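Local atomic coordinates of N-acetylneuraminate lyase (Fusobacterium nucleatum subsp. nucleatum ATCC 25586, PDB entry 5ZKA), a protein that belongs to the dihydrodipicolinate synthetase family of lyases and is built on a TIM-barrel fold. Residues A[41-46]-A[275-280]; A[24-29]-A[266-271]; A[117-122]-A[133-138]; A[199-204]-A[213-218]; A[75-80]-A[107-112]. All coordinates share one frame; numbering follows the deposited sequence.

The five contacts are spread round a TIM barrel. Interactions 1 and 2 are neighbours, centres about 9 Å apart: Ile43 of the first packs on Pro28 of the second, and Ala279 lies against Lys269. Helix 37-49 then leads to interaction 5, where Ile44 meets Ala80 and Arg41 meets Ile79. Leu117 of interaction 3 touches Val109 of interaction 5, carrying the packing on to the next strand and helix. Interaction 4 stands apart, its centre about 20 Å from that of interaction 3 and about 25 Å from that of interaction 1. There 1,2-ethanediol sits on Asp204 N, and Phe200 makes backbone hydrogen bonds with Val177 and Phe179, which flank the modified Lys178 in sequence.

Interaction 1: A[41-46]-A[275-280]; sequences REIIRY and EGVDAG
Tyr46 reaches from helix 37-49 across to the loop at 275-280, and its path sums up much of the contact. CG is anti to the backbone N (chi1 -170°), which swings the ring out over the loop. CB already lies 3.9 Å from Val277 CG2, and the same methyl stays beside the ring along CG and CD1, coming within 3.7 Å of CD1. Farther out, CE1 and CZ pass the CB of Glu275. At the tip, Tyr46 OH donates a hydrogen bond to Glu275 OE1 at 2.6 Å. That oxygen sits at the ring edge, near the ring plane, but takes the bond from above its own carboxylate plane; ring and carboxylate are turned 66° apart. Glu275 bends at chi2 to get there, while its OE2 is held by His301.

One turn back, Glu42 stretches out beyond CG and meets the loop backbone: Asp278 N donates to Glu42 OE1 at 2.9 Å, nearly along the C-O axis of the acceptor. The Asp278 carboxylate turns elsewhere, its OD2 bonded to Asn36. Beside the two polar ties, on the buried side, Ile43 CG1 touches Val277 CG1 at 3.5 Å and Ile43 CD1 reaches Ala279 CB at 4.2 Å.

Tyr46 and Val277 also touch Leu272 of helix 264-274, so the loop is packed against both helices. That helix ends just before the loop in a Schellman motif, with Gly276 as the C-prime residue, Val277 N bonded to Leu272 O and Gly276 N to Lys273 O.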
# COMPACT_ATOMS: atom_id res chain seq x y z
N ARG A 41 0.38 -28.37 20.58
CA ARG A 41 -0.19 -29.35 19.66
C ARG A 41 -1.64 -29.00 19.31
O ARG A 41 -2.06 -29.19 18.16
CB ARG A 41 -0.08 -30.75 20.26
CG ARG A 41 1.38 -31.16 20.48
CD ARG A 41 1.52 -32.61 20.94
NE ARG A 41 2.93 -32.93 21.17
CZ ARG A 41 3.72 -33.51 20.27
NH1 ARG A 41 3.24 -33.86 19.08
NH2 ARG A 41 4.99 -33.75 20.56
N GLU A 42 -2.41 -28.49 20.27
CA GLU A 42 -3.79 -28.12 19.99
C GLU A 42 -3.87 -26.96 19.01
O GLU A 42 -4.76 -26.92 18.15
CB GLU A 42 -4.52 -27.76 21.28
CG GLU A 42 -4.75 -28.95 22.21
CD GLU A 42 -5.59 -28.59 23.43
OE1 GLU A 42 -6.08 -27.44 23.49
OE2 GLU A 42 -5.73 -29.45 24.33
N ILE A 43 -2.96 -25.99 19.13
CA ILE A 43 -2.96 -24.87 18.20
C ILE A 43 -2.58 -25.33 16.80
O ILE A 43 -3.16 -24.91 15.80
CB ILE A 43 -2.03 -23.75 18.70
CG1 ILE A 43 -2.54 -23.16 20.01
CG2 ILE A 43 -1.88 -22.66 17.63
CD1 ILE A 43 -1.59 -22.09 20.59
N ILE A 44 -1.57 -26.20 16.71
CA ILE A 44 -1.17 -26.77 15.43
C ILE A 44 -2.34 -27.53 14.80
O ILE A 44 -2.64 -27.35 13.61
CB ILE A 44 0.05 -27.69 15.62
CG1 ILE A 44 1.29 -26.86 15.99
CG2 ILE A 44 0.31 -28.49 14.36
CD1 ILE A 44 2.42 -27.67 16.61
N ARG A 45 -2.99 -28.41 15.58
CA ARG A 45 -4.11 -29.17 15.04
C ARG A 45 -5.23 -28.24 14.56
O ARG A 45 -5.82 -28.47 13.50
CB ARG A 45 -4.64 -30.15 16.09
CG ARG A 45 -3.71 -31.32 16.37
CD ARG A 45 -4.11 -32.60 15.61
NE ARG A 45 -4.14 -32.42 14.15
CZ ARG A 45 -3.07 -32.48 13.36
NH1 ARG A 45 -1.86 -32.71 13.88
NH2 ARG A 45 -3.19 -32.30 12.05
N TYR A 46 -5.53 -27.18 15.31
CA TYR A 46 -6.56 -26.24 14.88
C TYR A 46 -6.20 -25.60 13.55
O TYR A 46 -7.05 -25.50 12.65
CB TYR A 46 -6.76 -25.17 15.96
CG TYR A 46 -7.96 -24.28 15.73
CD1 TYR A 46 -9.24 -24.72 16.03
CD2 TYR A 46 -7.81 -22.98 15.25
CE1 TYR A 46 -10.35 -23.89 15.83
CE2 TYR A 46 -8.89 -22.16 15.05
CZ TYR A 46 -10.16 -22.62 15.34
OH TYR A 46 -11.24 -21.79 15.14
N GLU A 275 -12.59 -20.94 21.03
CA GLU A 275 -12.75 -22.03 20.07
C GLU A 275 -12.31 -23.36 20.64
O GLU A 275 -12.22 -24.34 19.89
CB GLU A 275 -11.99 -21.73 18.78
CG GLU A 275 -12.66 -20.66 17.95
CD GLU A 275 -13.82 -21.21 17.14
OE1 GLU A 275 -13.59 -22.11 16.32
OE2 GLU A 275 -14.96 -20.75 17.35
N GLY A 276 -12.04 -23.43 21.94
CA GLY A 276 -11.71 -24.68 22.59
C GLY A 276 -10.26 -25.08 22.54
O GLY A 276 -9.94 -26.22 22.89
N VAL A 277 -9.37 -24.17 22.11
CA VAL A 277 -7.93 -24.41 22.02
C VAL A 277 -7.25 -23.78 23.22
O VAL A 277 -7.47 -22.60 23.52
CB VAL A 277 -7.36 -23.83 20.71
CG1 VAL A 277 -5.87 -24.09 20.59
CG2 VAL A 277 -8.10 -24.38 19.50
N ASP A 278 -6.42 -24.55 23.92
CA ASP A 278 -5.72 -24.06 25.11
C ASP A 278 -4.50 -23.24 24.68
O ASP A 278 -3.37 -23.74 24.60
CB ASP A 278 -5.33 -25.22 26.02
CG ASP A 278 -4.50 -24.79 27.21
OD1 ASP A 278 -4.59 -23.61 27.61
OD2 ASP A 278 -3.75 -25.64 27.75
N ALA A 279 -4.72 -21.95 24.45
CA ALA A 279 -3.69 -21.07 23.93
C ALA A 279 -2.81 -20.42 25.01
O ALA A 279 -1.94 -19.62 24.67
CB ALA A 279 -4.32 -19.97 23.06
N GLY A 280 -3.02 -20.75 26.28
CA GLY A 280 -2.06 -20.35 27.31
C GLY A 280 -1.91 -18.84 27.48
O GLY A 280 -2.81 -18.05 27.18

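Interaction 2: A[24-29]-A[266-271]; sequences ALMVPY and QTIKEI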
# COMPACT_ATOMS: atom_id res chain seq x y z
N ALA A 24 1.38 -17.81 11.01
CA ALA A 24 2.52 -17.60 11.90
C ALA A 24 2.12 -18.19 13.23
O ALA A 24 1.31 -17.61 13.97
CB ALA A 24 2.88 -16.12 12.00
N LEU A 25 2.65 -19.37 13.51
CA LEU A 25 2.15 -20.21 14.59
C LEU A 25 2.33 -19.53 15.94
O LEU A 25 3.43 -19.14 16.32
CB LEU A 25 2.88 -21.55 14.55
CG LEU A 25 2.41 -22.59 15.55
CD1 LEU A 25 0.99 -23.02 15.19
CD2 LEU A 25 3.36 -23.78 15.55
N MET A 26 1.23 -19.40 16.68
CA MET A 26 1.31 -18.92 18.05
C MET A 26 1.68 -20.06 18.99
O MET A 26 1.39 -21.23 18.73
CB MET A 26 -0.02 -18.31 18.48
CG MET A 26 -0.46 -17.20 17.55
SD MET A 26 -1.21 -15.84 18.45
CE MET A 26 0.13 -15.27 19.49
N VAL A 27 2.30 -19.70 20.10
CA VAL A 27 2.83 -20.66 21.06
C VAL A 27 2.21 -20.37 22.41
O VAL A 27 2.23 -19.22 22.86
CB VAL A 27 4.37 -20.61 21.15
CG1 VAL A 27 4.86 -21.59 22.23
CG2 VAL A 27 4.97 -20.94 19.80
N PRO A 28 1.63 -21.37 23.09
CA PRO A 28 1.09 -21.13 24.43
C PRO A 28 2.15 -21.34 25.50
O PRO A 28 2.85 -22.36 25.52
CB PRO A 28 -0.05 -22.15 24.54
CG PRO A 28 0.39 -23.28 23.68
CD PRO A 28 1.26 -22.69 22.57
N TYR A 29 2.28 -20.35 26.38
CA TYR A 29 3.27 -20.37 27.45
C TYR A 29 2.56 -20.47 28.79
O TYR A 29 1.44 -19.98 28.95
CB TYR A 29 4.16 -19.12 27.40
CG TYR A 29 4.94 -19.01 26.11
CD1 TYR A 29 6.12 -19.72 25.93
CD2 TYR A 29 4.48 -18.20 25.07
CE1 TYR A 29 6.84 -19.64 24.73
CE2 TYR A 29 5.19 -18.10 23.87
CZ TYR A 29 6.37 -18.82 23.71
OH TYR A 29 7.06 -18.73 22.52
N GLN A 266 -2.84 -11.11 22.70
CA GLN A 266 -3.80 -11.52 23.73
C GLN A 266 -5.15 -11.89 23.13
O GLN A 266 -5.82 -12.82 23.60
CB GLN A 266 -3.97 -10.40 24.76
CG GLN A 266 -2.71 -10.10 25.58
CD GLN A 266 -1.82 -9.03 24.95
OE1 GLN A 266 -1.97 -8.69 23.77
NE2 GLN A 266 -0.87 -8.51 25.73
N THR A 267 -5.59 -11.16 22.09
CA THR A 267 -6.93 -11.38 21.56
C THR A 267 -6.99 -12.63 20.69
O THR A 267 -7.95 -13.40 20.77
CB THR A 267 -7.39 -10.15 20.77
OG1 THR A 267 -7.50 -9.05 21.68
CG2 THR A 267 -8.76 -10.37 20.11
N ILE A 268 -5.95 -12.87 19.88
CA ILE A 268 -5.90 -14.12 19.12
C ILE A 268 -5.90 -15.31 20.07
O ILE A 268 -6.64 -16.29 19.87
CB ILE A 268 -4.68 -14.14 18.18
CG1 ILE A 268 -4.81 -13.02 17.12
CG2 ILE A 268 -4.52 -15.53 17.52
CD1 ILE A 268 -3.58 -12.81 16.27
N LYS A 269 -5.09 -15.24 21.13
CA LYS A 269 -5.07 -16.35 22.09
C LYS A 269 -6.41 -16.49 22.80
O LYS A 269 -6.86 -17.61 23.06
CB LYS A 269 -3.93 -16.15 23.10
CG LYS A 269 -2.57 -16.34 22.47
CD LYS A 269 -1.49 -16.58 23.51
CE LYS A 269 -0.14 -16.81 22.85
NZ LYS A 269 0.98 -16.82 23.83
N GLU A 270 -7.07 -15.37 23.12
CA GLU A 270 -8.36 -15.45 23.78
C GLU A 270 -9.42 -16.06 22.86
O GLU A 270 -10.25 -16.86 23.31
CB GLU A 270 -8.81 -14.08 24.27
CG GLU A 270 -10.12 -14.08 25.07
CD GLU A 270 -10.03 -14.81 26.41
OE1 GLU A 270 -8.90 -15.14 26.86
OE2 GLU A 270 -11.09 -15.05 27.02
N ILE A 271 -9.41 -15.70 21.58
CA ILE A 271 -10.38 -16.28 20.64
C ILE A 271 -10.11 -17.76 20.44
O ILE A 271 -11.05 -18.56 20.31
CB ILE A 271 -10.34 -15.50 19.32
CG1 ILE A 271 -10.89 -14.08 19.55
CG2 ILE A 271 -11.16 -16.22 18.25
CD1 ILE A 271 -10.86 -13.18 18.32
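With CG beside the backbone N (chi1 -70°) and every later torsion close to anti, Lys269 runs straight out of helix 264-274; Met26 starts the same way but folds at chi2 and chi3, laying its thioether across the gap. The two cross obliquely, Met26 CE lying 3.7 Å from Lys269 CE. One atom back, Met26 SD rests 3.5 Å from Ile268 CG2, the two side chains meeting at about a right angle. The Met26 methyl lies along one part of the lysine stem, and the ammonium beyond it is buried but well served. Lys269 NZ donates to Val27 O at 2.9 Å, in the carbonyl plane, with a C=O...N angle of 153°. It also bonds Tyr281 O and forms a salt bridge with Glu64, a charge that would help to keep the lysine protonated. Tyr29 CD2 comes 4.0 Å from NZ, with the nitrogen at the ring edge; Val27 CG1 lies over a face of that ring.

The contact ties the loop that follows strand 20-24 to helix 264-274. Helix 37-49 packs on Leu25 and Pro28, Asn224 of helix 223-237 touches both Met26 and Ile268, and helix 291-304 covers Thr267, Glu270 and Ile271.

Interaction 3: A[117-122]-A[133-138]; sequences LSAVTP and KDYYET
At the apolar centre, Ala119 CB points from strand 117-120 into the fork of two consecutive tyrosines, 4.0 Å from Tyr135 CE1 and 3.9 Å from Tyr136 CE1. An edge of the Tyr135 ring stands over the face of Tyr136, Tyr135 CD1 lying 3.9 Å above the middle of the Tyr136 ring. Their first torsions differ: CG of Tyr135 is anti to the backbone N, that of Tyr136 anti to the carbonyl carbon, so both rings can reach the strand from one turn of helix 129-143. Pro122 adds a CH-pi contact, its CD lying over a face of Tyr135 at 3.7 Å from the centroid and 15° off the normal; the two side chains meet tip to tip.

Outward from here the hydroxyls take over. Tyr136 OH donates to Ala119 O at 2.7 Å, with the carbonyl oxygen in the plane of the ring at its edge, although the donor stands 27° out of the carbonyl plane. Thr121 CG2 is at the same ring edge, 3.4 Å from Tyr136 OH. Tyr135 OH turns to the next carbonyl, Val120 O, in a weak bond of 2.7 Å, and also hydrogen-bonds Ser96 N.

Strand and helix belong to one beta-alpha-beta unit of the barrel, which continues into strand 147-150, and their segments run at 160°, nearly antiparallel. Two successive backbone carbonyls, at the end of the strand and buried, thus each accept a hydrogen bond from a phenol, the one from Tyr135 weak, and a hydrogen bond from Ser96 N would tend to polarise the Tyr135 hydroxyl.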
# COMPACT_ATOMS: atom_id res chain seq x y z
N LEU A 117 14.01 -22.51 5.56
CA LEU A 117 14.31 -21.60 6.65
C LEU A 117 13.82 -20.21 6.31
O LEU A 117 13.55 -19.88 5.16
CB LEU A 117 15.82 -21.52 6.92
CG LEU A 117 16.61 -22.81 7.17
CD1 LEU A 117 18.08 -22.47 7.44
CD2 LEU A 117 16.01 -23.56 8.32
N SER A 118 13.71 -19.39 7.35
CA SER A 118 13.53 -17.95 7.21
C SER A 118 14.40 -17.28 8.25
O SER A 118 14.80 -17.89 9.24
CB SER A 118 12.05 -17.55 7.38
OG SER A 118 11.82 -16.24 6.91
N ALA A 119 14.74 -16.01 8.02
CA ALA A 119 15.57 -15.31 8.99
C ALA A 119 15.29 -13.82 8.90
O ALA A 119 15.45 -13.23 7.83
CB ALA A 119 17.05 -15.60 8.76
N VAL A 120 14.90 -13.22 10.03
CA VAL A 120 14.71 -11.77 10.05
C VAL A 120 16.05 -11.08 9.77
O VAL A 120 17.13 -11.61 10.06
CB VAL A 120 14.14 -11.33 11.41
CG1 VAL A 120 15.07 -11.74 12.55
CG2 VAL A 120 13.84 -9.83 11.42
N THR A 121 15.98 -9.90 9.16
CA THR A 121 17.21 -9.12 9.00
C THR A 121 17.83 -8.88 10.37
O THR A 121 17.12 -8.60 11.34
CB THR A 121 16.92 -7.78 8.30
OG1 THR A 121 15.94 -7.05 9.05
CG2 THR A 121 16.40 -8.02 6.88
N PRO A 122 19.15 -9.02 10.51
CA PRO A 122 19.76 -8.75 11.82
C PRO A 122 19.51 -7.29 12.20
O PRO A 122 19.52 -6.40 11.35
CB PRO A 122 21.25 -9.03 11.60
CG PRO A 122 21.45 -8.90 10.14
CD PRO A 122 20.16 -9.32 9.48
N LYS A 133 24.08 -9.25 4.00
CA LYS A 133 24.25 -10.26 2.96
C LYS A 133 25.07 -11.44 3.47
O LYS A 133 24.73 -12.60 3.24
CB LYS A 133 24.93 -9.63 1.73
CG LYS A 133 25.04 -10.56 0.53
CD LYS A 133 25.55 -9.78 -0.70
CE LYS A 133 25.83 -10.71 -1.87
NZ LYS A 133 26.72 -10.07 -2.87
N ASP A 134 26.17 -11.14 4.17
CA ASP A 134 27.01 -12.19 4.75
C ASP A 134 26.21 -13.06 5.70
O ASP A 134 26.39 -14.29 5.75
CB ASP A 134 28.18 -11.53 5.48
CG ASP A 134 29.24 -12.52 5.92
OD1 ASP A 134 29.16 -13.71 5.56
OD2 ASP A 134 30.16 -12.07 6.64
N TYR A 135 25.32 -12.44 6.47
CA TYR A 135 24.48 -13.17 7.42
C TYR A 135 23.60 -14.17 6.70
O TYR A 135 23.58 -15.36 7.04
CB TYR A 135 23.68 -12.14 8.22
CG TYR A 135 22.42 -12.55 8.95
CD1 TYR A 135 21.19 -12.59 8.30
CD2 TYR A 135 22.44 -12.76 10.33
CE1 TYR A 135 20.02 -12.89 8.98
CE2 TYR A 135 21.26 -13.06 11.02
CZ TYR A 135 20.07 -13.13 10.34
OH TYR A 135 18.90 -13.40 11.02
N TYR A 136 22.89 -13.73 5.66
CA TYR A 136 22.02 -14.63 4.91
C TYR A 136 22.83 -15.72 4.22
O TYR A 136 22.48 -16.91 4.30
CB TYR A 136 21.20 -13.85 3.89
CG TYR A 136 20.01 -13.18 4.53
CD1 TYR A 136 19.01 -13.94 5.14
CD2 TYR A 136 19.89 -11.79 4.56
CE1 TYR A 136 17.91 -13.33 5.74
CE2 TYR A 136 18.80 -11.18 5.15
CZ TYR A 136 17.82 -11.96 5.74
OH TYR A 136 16.74 -11.38 6.35
N GLU A 137 23.91 -15.35 3.55
CA GLU A 137 24.69 -16.34 2.82
C GLU A 137 25.31 -17.35 3.77
O GLU A 137 25.46 -18.52 3.42
CB GLU A 137 25.76 -15.66 1.97
CG GLU A 137 25.18 -14.61 1.04
CD GLU A 137 25.62 -14.78 -0.40
OE1 GLU A 137 26.64 -14.17 -0.78
OE2 GLU A 137 24.94 -15.52 -1.14
N THR A 138 25.69 -16.90 4.98
CA THR A 138 26.30 -17.81 5.94
C THR A 138 25.30 -18.84 6.44
O THR A 138 25.62 -20.03 6.54
CB THR A 138 26.88 -17.01 7.11
OG1 THR A 138 27.96 -16.17 6.65
CG2 THR A 138 27.38 -17.93 8.22

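Interaction 4: A[199-204]-A[213-218]; sequences IFAGFD and LGVDGA. With EDO (1,2-ethanediol), chain E.
Two parallel strands of one beta-alpha-beta unit of the TIM barrel, 200-201 and 217-220, meet here; 200-201 is short and weakly bonded, and the pairing rests on Ala201 with Ala218. Just before strand 217-220, Asp216 grips Ile199 with both backbone and side chain: Asp216 N donates to Ile199 O at 2.7 Å, in the carbonyl plane, and Asp216 OD2 takes Ile199 N at 2.8 Å on its anti lone pair. A salt bridge from OD2 to Arg191 helps to hold the carboxylate. Farther along, Ala201 N bonds Gly217 O at 2.9 Å. Beside it Ala218 CA makes a CA-H...O contact with Ala201 O at 3.2 Å.

On one side Phe200 turns its ring edge-on to the backbone, CD1 lying 3.6 Å from Gly217 C, where no side chain crowds it. On the other, the methyls of Ala201 and Ala218 pack at 4.2 Å, and Ile199 CG2 meets Val215 CG1 at 3.8 Å. Past the strand, Asp204 N donates to O1 of 1,2-ethanediol at 3.2 Å, a molecule probably from the crystallisation liquor that Glu205 also binds.

Helix 207-212 lies against Ala201, Val215 and Ala218, helix 184-193 packs on Ile199, and Phe200 continues the sheet through backbone hydrogen bonds to Val177 and Phe179.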
# COMPACT_ATOMS: atom_id res chain seq x y z
N ILE A 199 7.11 -14.55 -3.19
CA ILE A 199 6.83 -13.39 -2.35
C ILE A 199 5.61 -13.71 -1.50
O ILE A 199 4.54 -14.01 -2.03
CB ILE A 199 6.57 -12.13 -3.18
CG1 ILE A 199 7.73 -11.88 -4.14
CG2 ILE A 199 6.33 -10.95 -2.23
CD1 ILE A 199 7.42 -10.75 -5.11
N PHE A 200 5.77 -13.61 -0.18
CA PHE A 200 4.70 -13.82 0.77
C PHE A 200 4.30 -12.50 1.41
O PHE A 200 5.14 -11.81 1.99
CB PHE A 200 5.12 -14.80 1.86
CG PHE A 200 5.34 -16.18 1.34
CD1 PHE A 200 4.26 -17.01 1.07
CD2 PHE A 200 6.62 -16.64 1.07
CE1 PHE A 200 4.46 -18.28 0.58
CE2 PHE A 200 6.82 -17.91 0.58
CZ PHE A 200 5.73 -18.73 0.33
N ALA A 201 3.01 -12.18 1.36
CA ALA A 201 2.53 -10.98 2.04
C ALA A 201 2.55 -11.18 3.55
O ALA A 201 2.10 -12.21 4.05
CB ALA A 201 1.11 -10.64 1.58
N GLY A 202 3.02 -10.17 4.28
CA GLY A 202 3.09 -10.25 5.72
C GLY A 202 2.07 -9.42 6.47
O GLY A 202 2.05 -9.40 7.70
N PHE A 203 1.19 -8.74 5.73
CA PHE A 203 0.23 -7.78 6.28
C PHE A 203 -1.18 -8.30 5.99
O PHE A 203 -1.71 -8.09 4.89
CB PHE A 203 0.49 -6.41 5.66
CG PHE A 203 1.01 -6.48 4.23
CD1 PHE A 203 0.27 -7.10 3.24
CD2 PHE A 203 2.26 -5.96 3.90
CE1 PHE A 203 0.74 -7.20 1.95
CE2 PHE A 203 2.73 -6.06 2.59
CZ PHE A 203 1.97 -6.68 1.62
N ASP A 204 -1.79 -8.98 6.97
CA ASP A 204 -3.05 -9.68 6.75
C ASP A 204 -4.15 -8.73 6.30
O ASP A 204 -5.05 -9.12 5.56
CB ASP A 204 -3.52 -10.37 8.03
CG ASP A 204 -2.51 -11.34 8.59
OD1 ASP A 204 -1.34 -11.29 8.18
OD2 ASP A 204 -2.90 -12.15 9.47
N LEU A 213 -1.11 -8.00 -7.02
CA LEU A 213 0.26 -7.76 -7.45
C LEU A 213 1.07 -9.05 -7.57
O LEU A 213 2.29 -8.99 -7.76
CB LEU A 213 0.97 -6.81 -6.47
CG LEU A 213 0.50 -5.35 -6.52
CD1 LEU A 213 1.28 -4.51 -5.53
CD2 LEU A 213 0.67 -4.77 -7.93
N GLY A 214 0.42 -10.21 -7.44
CA GLY A 214 1.06 -11.47 -7.77
C GLY A 214 1.86 -12.14 -6.67
O GLY A 214 2.70 -12.99 -6.98
N VAL A 215 1.61 -11.82 -5.39
CA VAL A 215 2.31 -12.57 -4.34
C VAL A 215 1.91 -14.05 -4.41
O VAL A 215 0.86 -14.42 -4.95
CB VAL A 215 2.06 -12.01 -2.93
CG1 VAL A 215 2.59 -10.59 -2.79
CG2 VAL A 215 0.58 -12.07 -2.58
N ASP A 216 2.79 -14.91 -3.91
CA ASP A 216 2.61 -16.36 -3.98
C ASP A 216 1.90 -16.92 -2.77
O ASP A 216 1.60 -18.11 -2.73
CB ASP A 216 3.98 -17.02 -4.16
CG ASP A 216 4.68 -16.54 -5.41
OD1 ASP A 216 4.33 -17.04 -6.50
OD2 ASP A 216 5.54 -15.63 -5.30
N GLY A 217 1.61 -16.06 -1.79
CA GLY A 217 0.95 -16.50 -0.58
C GLY A 217 1.04 -15.41 0.46
O GLY A 217 1.30 -14.25 0.14
N ALA A 218 0.83 -15.81 1.71
CA ALA A 218 0.82 -14.87 2.81
C ALA A 218 1.18 -15.61 4.09
O ALA A 218 0.88 -16.79 4.23
CB ALA A 218 -0.56 -14.20 2.96
C1 EDO E . -2.21 -8.50 11.10
O1 EDO E . -1.36 -8.16 10.03
C2 EDO E . -2.18 -7.40 12.15
O2 EDO E . -0.88 -7.32 12.68

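Interaction 5: A[75-80]-A[107-112]; sequences RVFEIA and KYVTKL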
# COMPACT_ATOMS: atom_id res chain seq x y z
N ARG A 75 12.67 -26.52 21.30
CA ARG A 75 11.56 -27.38 21.70
C ARG A 75 10.30 -27.07 20.89
O ARG A 75 9.55 -27.98 20.53
CB ARG A 75 11.30 -27.24 23.20
CG ARG A 75 10.23 -28.20 23.71
CD ARG A 75 10.76 -29.63 23.84
NE ARG A 75 9.70 -30.62 24.05
CZ ARG A 75 9.46 -31.66 23.26
NH1 ARG A 75 10.23 -31.88 22.20
NH2 ARG A 75 8.46 -32.50 23.53
N VAL A 76 10.05 -25.79 20.60
CA VAL A 76 8.93 -25.43 19.74
C VAL A 76 9.08 -26.08 18.37
O VAL A 76 8.13 -26.65 17.82
CB VAL A 76 8.81 -23.90 19.62
CG1 VAL A 76 7.85 -23.51 18.49
CG2 VAL A 76 8.36 -23.30 20.94
N PHE A 77 10.29 -26.00 17.79
CA PHE A 77 10.52 -26.60 16.48
C PHE A 77 10.31 -28.11 16.52
O PHE A 77 9.78 -28.69 15.56
CB PHE A 77 11.94 -26.30 15.99
CG PHE A 77 12.16 -24.87 15.55
CD1 PHE A 77 11.37 -24.29 14.57
CD2 PHE A 77 13.20 -24.13 16.09
CE1 PHE A 77 11.58 -22.98 14.17
CE2 PHE A 77 13.43 -22.81 15.67
CZ PHE A 77 12.62 -22.24 14.71
N GLU A 78 10.75 -28.77 17.59
CA GLU A 78 10.56 -30.22 17.71
C GLU A 78 9.09 -30.60 17.70
O GLU A 78 8.67 -31.52 16.99
CB GLU A 78 11.19 -30.77 18.99
CG GLU A 78 12.62 -30.49 19.22
CD GLU A 78 13.05 -30.96 20.60
OE1 GLU A 78 12.41 -31.90 21.14
OE2 GLU A 78 14.02 -30.39 21.15
N ILE A 79 8.31 -29.95 18.56
CA ILE A 79 6.89 -30.28 18.68
C ILE A 79 6.17 -30.00 17.37
O ILE A 79 5.38 -30.82 16.89
CB ILE A 79 6.27 -29.50 19.86
CG1 ILE A 79 6.91 -29.97 21.18
CG2 ILE A 79 4.74 -29.67 19.90
CD1 ILE A 79 6.79 -28.96 22.30
N ALA A 80 6.45 -28.84 16.76
CA ALA A 80 5.70 -28.44 15.57
C ALA A 80 5.82 -29.48 14.46
O ALA A 80 4.81 -29.90 13.88
CB ALA A 80 6.17 -27.06 15.09
N LYS A 107 20.88 -25.39 11.58
CA LYS A 107 21.32 -26.78 11.47
C LYS A 107 20.37 -27.71 12.21
O LYS A 107 20.06 -28.81 11.73
CB LYS A 107 22.74 -26.92 12.01
CG LYS A 107 23.80 -26.20 11.19
CD LYS A 107 25.21 -26.56 11.67
CE LYS A 107 26.28 -25.83 10.87
NZ LYS A 107 27.60 -25.79 11.57
N TYR A 108 19.90 -27.28 13.38
CA TYR A 108 19.06 -28.15 14.20
C TYR A 108 17.72 -28.43 13.53
O TYR A 108 17.27 -29.58 13.49
CB TYR A 108 18.86 -27.51 15.58
CG TYR A 108 17.99 -28.32 16.51
CD1 TYR A 108 18.53 -29.36 17.24
CD2 TYR A 108 16.64 -28.02 16.66
CE1 TYR A 108 17.74 -30.10 18.10
CE2 TYR A 108 15.85 -28.75 17.51
CZ TYR A 108 16.41 -29.79 18.23
OH TYR A 108 15.62 -30.52 19.08
N VAL A 109 17.07 -27.39 12.98
CA VAL A 109 15.78 -27.65 12.35
C VAL A 109 15.96 -28.36 11.01
O VAL A 109 15.08 -29.14 10.60
CB VAL A 109 14.97 -26.35 12.20
CG1 VAL A 109 14.82 -25.69 13.56
CG2 VAL A 109 15.62 -25.39 11.20
N THR A 110 17.08 -28.14 10.33
CA THR A 110 17.34 -28.90 9.11
C THR A 110 17.44 -30.39 9.43
O THR A 110 16.87 -31.22 8.71
CB THR A 110 18.60 -28.38 8.43
OG1 THR A 110 18.40 -27.00 8.07
CG2 THR A 110 18.92 -29.17 7.19
N LYS A 111 18.11 -30.74 10.53
CA LYS A 111 18.21 -32.13 10.95
C LYS A 111 16.84 -32.70 11.34
O LYS A 111 16.58 -33.89 11.12
CB LYS A 111 19.20 -32.26 12.11
CG LYS A 111 19.41 -33.68 12.63
CD LYS A 111 20.41 -33.72 13.78
CE LYS A 111 20.67 -35.15 14.27
NZ LYS A 111 19.60 -35.64 15.19
N LEU A 112 15.97 -31.87 11.92
CA LEU A 112 14.62 -32.31 12.26
C LEU A 112 13.78 -32.61 11.03
O LEU A 112 12.82 -33.37 11.11
CB LEU A 112 13.90 -31.26 13.12
CG LEU A 112 14.29 -31.06 14.59
CD1 LEU A 112 13.48 -29.94 15.20
CD2 LEU A 112 14.15 -32.33 15.42
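Helices 70-84 and 99-112 belong to the outer layer of the TIM barrel, and here they pack side by side with their short segments 10.3 Å apart at closest approach. Val109 CG1 is pressed over a face of the Phe77 ring in a CH-pi contact, 3.6 Å from the centroid and 22° off the normal, offset toward CG and CD2. Leu112 CD1 fills in beside it, 4.0 Å from Phe77 CB and 3.8 Å from Glu78 N. The two segments run almost parallel, at 15°, as expected of successive helices linked through a barrel strand, here 89-93; Ala92 of that strand touches both Phe77 and Val109.

Toward the outside the contact turns polar. Tyr108, its CG anti to the backbone N, carries OH to within 2.6 Å of Glu78 OE2 and donates to it. The oxygen lies near the ring plane at the ring edge, yet is approached from 48° above the carboxylate plane. Glu78 OE1 is held in turn by Arg75 NH1 from the preceding helix turn, a very short salt bridge at 2.4 Å that is also bent and comes in from above the carboxylate plane, so each carboxylate oxygen has its own partner. Arg75 NH2 makes a further salt bridge with Glu37 of helix 37-49, and the Tyr108 ring has a cation-pi contact with Lys74.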